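Local coordinates for cell surface protein (Faecalibacterium prausnitzii A2-165, PDB 4GT6), which is of unknown function but, as a leucine-rich repeat portion of an extracellular protein, probably takes part in protein binding at the bacterial cell surface, at residues T117-L122 and E137-V142; F133-E138 and F156-S161. One frame throughout, in Å; residues are numbered along the deposited sequence.

In the fold
Both contacts join neighbouring coils of the leucine-rich repeat solenoid, inside one BspA-type repeat region, and their centres lie 10 Å apart. Along the chain the segments come in the order 117-122, 133-138, 137-142 and 156-161; the second and third share E137 and E138, so the coil that contact 2 enters is the one contact 1 leaves. Contact 1 reaches the start of strand 141-143, which pairs in parallel with strand 164-166, while contact 2 joins the turns that precede these two strands. L122 and I119 of contact 1 both touch the F133 ring of contact 2, and V142 touches F156, giving the two contacts one apolar interior.

Contact 1 of 2, residues T117-L122 and E137-V142; sequences TDIPIL and EELDTV
I119 and L139 meet through their branch ends, with the two side chains crossing at about a right angle. CD1 of I119 lies 3.8 Å from CD2 of L139. The isoleucine's first torsion, 48°, puts CG1 between the backbone N and the carbonyl carbon, and there CG1 rests on the same leucine methyl. Deeper in the coil a second apolar pair repeats the crossing: CD2 of L122 touches CG1 of V142 at 3.7 Å, both residues being buried. L122 also touches F133 and I105.

At the more exposed end, T117 lies side by side with E138, both pointing the same way. Its methyl CG2 does the touching, 3.8 Å from E138 CB, and it sits equally near the E138 carbonyl oxygen. The threonine hydroxyl OG1 is used elsewhere, bonding to K90 O in the preceding coil.

A water may bridge the segments: it donates to T117 O over 2.6 Å. In the conformer given for D140 the same water also donates to OD1, which further accepts a weak bond from T141 N; since D140 is modelled in two conformers and its distance to the water is very short, this half of the bridge is doubtful.

Beyond the segments, V142 makes backbone hydrogen bonds with T164 and T166 of the next coil. The chemistry therefore divides by depth: branched aliphatic ends touch on the inner side, whereas toward the surface a methyl contact, and perhaps a water, join coils that are each bonded through their backbones to further neighbours.

Contact 2 of 2, residues F133-E138 and F156-S161; sequences FHHCEE and FSYCYS
S161 OG donates to the carbonyl oxygen of E137 across 2.7 Å, tying the chain just after the first turn to the chain just after the second. The serine's OG stands anti to its carbonyl carbon (chi1 -58°), beside the backbone N, which turns it to the E137 carbonyl. Near it a water bridges the two backbones, donating to C136 O at 2.8 Å and accepting from S161 N at 2.9 Å. Within the turns themselves, H135 N gives S157 O a nearly straight bond, 2.8 Å long with 169° at the hydrogen, arriving almost on the line of the carbonyl bond.

H135 ND1 donates to E137 OE2 at 2.8 Å, on the anti side of the carboxylate and somewhat out of its plane. This bond limits rotation of the imidazole, one face of which receives CB of Y158, 3.4 Å above the ring and over its centre, in a CH-pi contact. E137 runs alongside Y160, its CD 3.6 Å from ring atom CE2.

Inside, F133 and F156 point the same way with planes only 14° apart, slid so that the rings barely overlap; CB of F133 touches CD1 and CE1 of F156. F110 meets F133 from the preceding coil, continuing a row reminiscent of the phenylalanine spine of some leucine-rich repeat proteins.

Both segments make type II turns, F133 to C136 and F156 to C159, offset by 23 residues. One direct backbone bond, one serine hydroxyl and one water join the coils between an aromatic interior and a histidine-tyrosine surface, where the carboxylate of E137 would probably favour a proton on H135 ND1.

Contact 1 of 2, residues T117-L122 and E137-V142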
# COMPACT_ATOMS: atom_id res chain seq x y z
N THR A 117 9.33 -12.87 10.86
CA THR A 117 10.44 -11.90 10.98
C THR A 117 11.66 -12.26 10.12
O THR A 117 12.39 -11.36 9.70
CB THR A 117 10.89 -11.74 12.45
OG1 THR A 117 11.27 -13.02 12.98
CG2 THR A 117 9.82 -11.11 13.32
N ASP A 118 11.89 -13.57 9.90
CA ASP A 118 13.06 -14.05 9.17
C ASP A 118 12.66 -14.65 7.84
O ASP A 118 12.03 -15.71 7.82
CB ASP A 118 13.84 -15.08 10.02
CG ASP A 118 14.31 -14.59 11.38
OD1 ASP A 118 14.37 -13.35 11.58
OD2 ASP A 118 14.62 -15.44 12.24
N ILE A 119 13.04 -13.98 6.74
CA ILE A 119 12.71 -14.46 5.39
C ILE A 119 13.96 -14.48 4.45
O ILE A 119 13.94 -13.78 3.44
CB ILE A 119 11.54 -13.65 4.75
CG1 ILE A 119 11.72 -12.13 4.87
CG2 ILE A 119 10.22 -14.10 5.29
CD1 ILE A 119 10.86 -11.26 3.86
N PRO A 120 14.96 -15.37 4.67
CA PRO A 120 16.11 -15.44 3.71
C PRO A 120 15.75 -15.89 2.29
O PRO A 120 16.57 -15.77 1.39
CB PRO A 120 17.03 -16.48 4.35
CG PRO A 120 16.11 -17.33 5.22
CD PRO A 120 15.17 -16.30 5.80
N ILE A 121 14.56 -16.42 2.07
CA ILE A 121 14.09 -16.88 0.76
C ILE A 121 14.07 -15.72 -0.29
O ILE A 121 13.96 -15.99 -1.48
CB ILE A 121 12.69 -17.54 0.89
CG1 ILE A 121 11.69 -16.58 1.53
CG2 ILE A 121 12.79 -18.86 1.67
CD1 ILE A 121 10.32 -16.79 1.13
N LEU A 122 14.20 -14.46 0.15
CA LEU A 122 14.18 -13.28 -0.73
C LEU A 122 15.53 -12.98 -1.40
O LEU A 122 15.58 -12.23 -2.38
CB LEU A 122 13.75 -12.09 0.14
CG LEU A 122 12.63 -11.22 -0.37
CD1 LEU A 122 11.37 -12.03 -0.66
CD2 LEU A 122 12.33 -10.15 0.61
N GLU A 137 3.15 -8.03 9.54
CA GLU A 137 3.22 -6.95 10.53
C GLU A 137 4.48 -6.89 11.37
O GLU A 137 4.66 -5.90 12.08
CB GLU A 137 2.00 -7.04 11.45
CG GLU A 137 0.69 -6.94 10.68
CD GLU A 137 -0.56 -7.03 11.54
OE1 GLU A 137 -0.45 -6.88 12.77
OE2 GLU A 137 -1.67 -7.17 10.96
N GLU A 138 5.33 -7.91 11.34
CA GLU A 138 6.57 -7.88 12.12
C GLU A 138 7.84 -7.84 11.25
O GLU A 138 8.93 -7.76 11.80
CB GLU A 138 6.61 -9.03 13.12
CG GLU A 138 5.70 -8.72 14.30
CD GLU A 138 5.80 -9.71 15.45
OE1 GLU A 138 6.93 -10.15 15.76
OE2 GLU A 138 4.75 -10.01 16.05
N LEU A 139 7.74 -7.86 9.91
CA LEU A 139 8.94 -7.69 9.06
C LEU A 139 9.54 -6.30 9.36
O LEU A 139 8.77 -5.33 9.34
CB LEU A 139 8.60 -7.79 7.56
CG LEU A 139 8.26 -9.15 7.00
CD1 LEU A 139 7.92 -9.01 5.50
CD2 LEU A 139 9.42 -10.15 7.20
N ASP A 140 10.85 -6.20 9.64
CA ASP A 140 11.41 -4.89 10.01
C ASP A 140 12.19 -4.21 8.88
O ASP A 140 12.08 -2.99 8.73
CB ASP A 140 12.28 -4.98 11.29
CG ASP A 140 13.51 -5.86 11.20
OD1 ASP A 140 13.61 -6.66 10.25
OD2 ASP A 140 14.39 -5.75 12.08
N THR A 141 12.97 -4.96 8.11
CA THR A 141 13.74 -4.43 6.98
C THR A 141 13.68 -5.43 5.87
O THR A 141 13.71 -6.65 6.13
CB THR A 141 15.22 -4.12 7.33
OG1 THR A 141 15.93 -5.35 7.50
CG2 THR A 141 15.39 -3.20 8.54
N VAL A 142 13.60 -4.95 4.63
CA VAL A 142 13.55 -5.81 3.46
C VAL A 142 14.50 -5.28 2.40
O VAL A 142 14.49 -4.08 2.12
CB VAL A 142 12.10 -5.94 2.90
CG1 VAL A 142 12.10 -6.61 1.52
CG2 VAL A 142 11.20 -6.74 3.85
O HOH W 1 12.32 -8.74 10.09

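Contact 2 of 2, residues F133-E138 and F156-S161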
# COMPACT_ATOMS: atom_id res chain seq x y z
N PHE A 133 3.56 -10.29 0.76
CA PHE A 133 3.88 -10.08 2.17
C PHE A 133 2.86 -9.15 2.82
O PHE A 133 3.19 -8.45 3.78
CB PHE A 133 5.33 -9.54 2.33
CG PHE A 133 6.34 -10.57 1.87
CD1 PHE A 133 6.68 -11.65 2.69
CD2 PHE A 133 6.91 -10.50 0.60
CE1 PHE A 133 7.59 -12.62 2.26
CE2 PHE A 133 7.81 -11.48 0.16
CZ PHE A 133 8.10 -12.56 0.98
N HIS A 134 1.65 -9.11 2.27
CA HIS A 134 0.56 -8.27 2.77
C HIS A 134 0.26 -8.65 4.24
O HIS A 134 0.08 -9.83 4.54
CB HIS A 134 -0.67 -8.45 1.85
CG HIS A 134 -1.85 -7.56 2.12
ND1 HIS A 134 -2.92 -7.52 1.23
CD2 HIS A 134 -2.13 -6.74 3.16
CE1 HIS A 134 -3.79 -6.68 1.75
NE2 HIS A 134 -3.37 -6.19 2.91
N HIS A 135 0.25 -7.66 5.16
CA HIS A 135 -0.01 -7.86 6.60
C HIS A 135 1.07 -8.73 7.31
O HIS A 135 0.77 -9.39 8.32
CB HIS A 135 -1.43 -8.43 6.87
CG HIS A 135 -2.45 -7.36 7.14
ND1 HIS A 135 -2.45 -6.65 8.34
CD2 HIS A 135 -3.44 -6.89 6.35
CE1 HIS A 135 -3.45 -5.79 8.24
NE2 HIS A 135 -4.08 -5.89 7.07
N CYS A 136 2.32 -8.69 6.81
CA CYS A 136 3.45 -9.28 7.51
C CYS A 136 3.93 -8.20 8.46
O CYS A 136 4.94 -7.52 8.23
CB CYS A 136 4.51 -9.78 6.55
SG CYS A 136 4.01 -11.29 5.67
N GLU A 137 3.15 -8.03 9.54
CA GLU A 137 3.22 -6.95 10.53
C GLU A 137 4.48 -6.89 11.37
O GLU A 137 4.66 -5.90 12.08
CB GLU A 137 2.00 -7.04 11.45
CG GLU A 137 0.69 -6.94 10.68
CD GLU A 137 -0.56 -7.03 11.54
OE1 GLU A 137 -0.45 -6.88 12.77
OE2 GLU A 137 -1.67 -7.17 10.96
N GLU A 138 5.33 -7.91 11.34
CA GLU A 138 6.57 -7.88 12.12
C GLU A 138 7.84 -7.84 11.25
O GLU A 138 8.93 -7.76 11.80
CB GLU A 138 6.61 -9.03 13.12
CG GLU A 138 5.70 -8.72 14.30
CD GLU A 138 5.80 -9.71 15.45
OE1 GLU A 138 6.93 -10.15 15.76
OE2 GLU A 138 4.75 -10.01 16.05
N PHE A 156 3.66 -5.10 0.31
CA PHE A 156 3.91 -4.93 1.73
C PHE A 156 2.84 -4.12 2.39
O PHE A 156 3.11 -3.51 3.43
CB PHE A 156 5.28 -4.25 1.97
CG PHE A 156 6.45 -5.03 1.41
CD1 PHE A 156 6.90 -6.19 2.04
CD2 PHE A 156 7.11 -4.61 0.26
CE1 PHE A 156 7.98 -6.93 1.51
CE2 PHE A 156 8.20 -5.32 -0.25
CZ PHE A 156 8.61 -6.48 0.37
N SER A 157 1.60 -4.15 1.87
CA SER A 157 0.54 -3.40 2.54
C SER A 157 0.41 -3.83 4.01
O SER A 157 0.39 -5.03 4.29
CB SER A 157 -0.80 -3.59 1.84
OG SER A 157 -0.73 -3.19 0.48
N TYR A 158 0.34 -2.84 4.93
CA TYR A 158 0.12 -3.05 6.38
C TYR A 158 1.23 -3.89 7.04
O TYR A 158 1.02 -4.53 8.08
CB TYR A 158 -1.29 -3.63 6.66
CG TYR A 158 -2.34 -2.77 6.00
CD1 TYR A 158 -2.55 -1.45 6.40
CD2 TYR A 158 -3.04 -3.23 4.89
CE1 TYR A 158 -3.45 -0.63 5.74
CE2 TYR A 158 -3.96 -2.42 4.23
CZ TYR A 158 -4.18 -1.12 4.67
OH TYR A 158 -5.07 -0.30 4.03
N CYS A 159 2.45 -3.75 6.52
CA CYS A 159 3.62 -4.30 7.20
C CYS A 159 4.01 -3.22 8.20
O CYS A 159 4.86 -2.38 7.92
CB CYS A 159 4.73 -4.65 6.22
SG CYS A 159 4.37 -6.13 5.24
N TYR A 160 3.31 -3.23 9.36
CA TYR A 160 3.39 -2.16 10.38
C TYR A 160 4.76 -1.92 10.99
O TYR A 160 4.98 -0.82 11.53
CB TYR A 160 2.41 -2.42 11.53
CG TYR A 160 0.96 -2.48 11.09
CD1 TYR A 160 0.42 -1.48 10.28
CD2 TYR A 160 0.11 -3.48 11.55
CE1 TYR A 160 -0.92 -1.51 9.90
CE2 TYR A 160 -1.23 -3.52 11.18
CZ TYR A 160 -1.74 -2.54 10.34
OH TYR A 160 -3.07 -2.56 9.99
N SER A 161 5.66 -2.90 10.95
CA SER A 161 7.01 -2.75 11.52
C SER A 161 8.07 -2.43 10.48
O SER A 161 9.23 -2.21 10.85
CB SER A 161 7.43 -4.03 12.23
OG SER A 161 6.49 -4.35 13.24
O HOH W 2 6.11 -5.15 9.15